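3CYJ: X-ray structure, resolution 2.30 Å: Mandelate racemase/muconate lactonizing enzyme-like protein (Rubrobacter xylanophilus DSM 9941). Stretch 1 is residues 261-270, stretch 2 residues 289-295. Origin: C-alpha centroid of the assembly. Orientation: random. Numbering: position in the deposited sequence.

Stretch 1, residues 261-270: AGCVDILQAD
Stretch 2 (289-295) GHQIPFS

The chain around Leu267 and Gln268 runs parallel to the strand that includes Phe294 and Ser295, with Leu267 in register with Phe294 (CA-CA 4.9 Å) and Gln268 with Ser295 (CA-CA 4.8 Å). Backbone torsions are extended: phi/psi is -94/138 at Leu267, -121/149 at Gln268, -115/152 at Phe294 and -141/127 at Ser295.

The parallel register sets the hydrogen-bond ladder. Leu267 bonds to both flanks of Phe294: its N donates to Pro293 O (3.2 Å, 167°), and its O accepts from Ser295 N (2.8 Å, 146°). Ser295 O continues the ladder by accepting from Ala269 N, a weak bond at 3.4 Å and 143°. Two of these carbonyls also receive CA-H...O contacts, Phe294 CA to Leu267 O at 3.3 Å and Gln268 CA to Ser295 O at 3.1 Å. Pro293, lacking an amide hydrogen, cannot donate to Asp265 O, which instead meets Pro293 CD at 3.3 Å.

Side chains of Leu267 (t, chi2 p) and Phe294 (t, chi2 78°) share one face of the sheet; those of Gln268 (m, chi2 t) and Ser295 (t) share the other. The polar ends of Gln268, OE1 and NE2, and Ser295 OG are hydrogen-bonded elsewhere in the structure. The Phe294 side chain reaches along its strand, bringing CE1 to 3.7 Å from Ala269 CB.

Ahead of the second strand, Gln291 leaves the helix with positive phi (61/43), and the chain becomes extended at Ile292 (-124/150). Ile292 (p, chi2 t) points toward stretch 1, placing CD1 3.8 Å from Ala261 CB, 3.9 Å from Leu267 CB and 4.3 Å from Val264 CG2, an apolar cluster. Ala261 CB also sits over the His290 ring (m, chi2 83°), 3.5 Å from its centroid and 9° off the normal, a CH-pi contact. His290 ND1 is hydrogen-bonded elsewhere in the structure.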

# COMPACT_ATOMS: atom_id res chain seq x y z
N ALA A 261 -16.92 2.67 4.58
CA ALA A 261 -17.29 2.72 3.16
C ALA A 261 -16.25 2.00 2.32
O ALA A 261 -16.58 1.42 1.31
CB ALA A 261 -17.49 4.13 2.66
N GLY A 262 -14.99 1.99 2.72
CA GLY A 262 -14.00 1.23 1.94
C GLY A 262 -14.01 -0.27 2.16
O GLY A 262 -13.17 -0.96 1.58
N CYS A 263 -14.95 -0.81 2.96
CA CYS A 263 -14.88 -2.22 3.40
C CYS A 263 -16.08 -3.04 3.09
O CYS A 263 -16.02 -4.25 3.26
CB CYS A 263 -14.75 -2.34 4.93
SG CYS A 263 -13.27 -1.63 5.51
N VAL A 264 -17.18 -2.38 2.72
CA VAL A 264 -18.49 -3.05 2.54
C VAL A 264 -19.05 -2.84 1.14
O VAL A 264 -18.56 -1.97 0.40
CB VAL A 264 -19.59 -2.53 3.54
CG1 VAL A 264 -19.21 -2.86 5.00
CG2 VAL A 264 -19.84 -1.03 3.40
N ASP A 265 -20.09 -3.62 0.79
CA ASP A 265 -20.86 -3.37 -0.41
C ASP A 265 -22.00 -2.38 -0.14
O ASP A 265 -22.43 -1.65 -1.06
CB ASP A 265 -21.46 -4.68 -0.97
CG ASP A 265 -20.39 -5.77 -1.20
OD1 ASP A 265 -19.42 -5.51 -1.95
OD2 ASP A 265 -20.50 -6.88 -0.63
N ILE A 266 -22.54 -2.39 1.08
CA ILE A 266 -23.66 -1.53 1.42
C ILE A 266 -23.44 -0.86 2.79
O ILE A 266 -23.19 -1.52 3.78
CB ILE A 266 -25.03 -2.32 1.43
CG1 ILE A 266 -25.28 -3.02 0.09
CG2 ILE A 266 -26.19 -1.36 1.72
CD1 ILE A 266 -26.60 -3.63 -0.06
N LEU A 267 -23.54 0.48 2.83
CA LEU A 267 -23.30 1.21 4.04
C LEU A 267 -24.63 1.45 4.75
O LEU A 267 -25.64 1.76 4.10
CB LEU A 267 -22.61 2.53 3.72
CG LEU A 267 -22.28 3.46 4.92
CD1 LEU A 267 -21.43 2.75 5.89
CD2 LEU A 267 -21.47 4.63 4.52
N GLN A 268 -24.64 1.30 6.07
CA GLN A 268 -25.83 1.51 6.85
C GLN A 268 -25.59 2.58 7.87
O GLN A 268 -24.48 2.72 8.36
CB GLN A 268 -26.20 0.26 7.62
CG GLN A 268 -26.36 -0.96 6.78
CD GLN A 268 -26.57 -2.19 7.60
OE1 GLN A 268 -27.25 -3.09 7.18
NE2 GLN A 268 -25.96 -2.27 8.78
N ALA A 269 -26.64 3.34 8.19
CA ALA A 269 -26.62 4.16 9.39
C ALA A 269 -28.03 4.25 9.99
O ALA A 269 -29.03 3.89 9.36
CB ALA A 269 -25.96 5.54 9.12
N ASP A 270 -28.11 4.65 11.24
CA ASP A 270 -29.36 4.68 11.97
C ASP A 270 -29.58 6.13 12.34
O ASP A 270 -28.80 6.71 13.08
CB ASP A 270 -29.17 3.82 13.21
CG ASP A 270 -30.39 3.77 14.14
OD1 ASP A 270 -31.17 4.75 14.26
OD2 ASP A 270 -30.53 2.74 14.81
N GLY A 289 -19.45 9.52 -2.95
CA GLY A 289 -17.98 9.58 -3.08
C GLY A 289 -17.30 8.22 -3.24
O GLY A 289 -16.30 8.11 -3.94
N HIS A 290 -17.86 7.19 -2.60
CA HIS A 290 -17.33 5.85 -2.64
C HIS A 290 -18.10 4.95 -3.61
O HIS A 290 -17.70 3.80 -3.84
CB HIS A 290 -17.41 5.24 -1.26
CG HIS A 290 -16.30 5.63 -0.34
ND1 HIS A 290 -16.30 6.81 0.38
CD2 HIS A 290 -15.18 4.96 0.02
CE1 HIS A 290 -15.21 6.87 1.13
NE2 HIS A 290 -14.52 5.76 0.94
N GLN A 291 -19.18 5.47 -4.19
CA GLN A 291 -20.04 4.73 -5.13
C GLN A 291 -20.72 3.46 -4.59
O GLN A 291 -20.84 2.43 -5.30
CB GLN A 291 -19.28 4.37 -6.43
CG GLN A 291 -18.71 5.55 -7.13
CD GLN A 291 -19.79 6.30 -7.81
OE1 GLN A 291 -20.39 5.79 -8.78
NE2 GLN A 291 -20.09 7.48 -7.29
N ILE A 292 -21.24 3.53 -3.37
CA ILE A 292 -21.94 2.41 -2.83
C ILE A 292 -23.35 2.86 -2.42
O ILE A 292 -23.53 4.01 -2.01
CB ILE A 292 -21.14 1.79 -1.62
CG1 ILE A 292 -20.98 2.81 -0.47
CG2 ILE A 292 -19.81 1.21 -2.12
CD1 ILE A 292 -20.20 2.31 0.70
N PRO A 293 -24.32 1.96 -2.48
CA PRO A 293 -25.66 2.22 -1.94
C PRO A 293 -25.69 2.38 -0.40
O PRO A 293 -24.78 1.96 0.29
CB PRO A 293 -26.48 0.93 -2.30
CG PRO A 293 -25.52 0.01 -3.10
CD PRO A 293 -24.11 0.54 -2.88
N PHE A 294 -26.74 3.03 0.09
CA PHE A 294 -26.95 3.24 1.50
C PHE A 294 -28.21 2.47 1.97
O PHE A 294 -29.15 2.27 1.20
CB PHE A 294 -27.07 4.75 1.78
CG PHE A 294 -27.53 5.09 3.16
CD1 PHE A 294 -26.64 5.03 4.25
CD2 PHE A 294 -28.88 5.43 3.41
CE1 PHE A 294 -27.11 5.35 5.58
CE2 PHE A 294 -29.32 5.77 4.70
CZ PHE A 294 -28.46 5.71 5.78
N SER A 295 -28.26 2.06 3.24
CA SER A 295 -29.49 1.46 3.74
C SER A 295 -29.72 1.95 5.17
O SER A 295 -28.79 1.90 6.02
CB SER A 295 -29.40 -0.06 3.68
OG SER A 295 -30.57 -0.64 4.22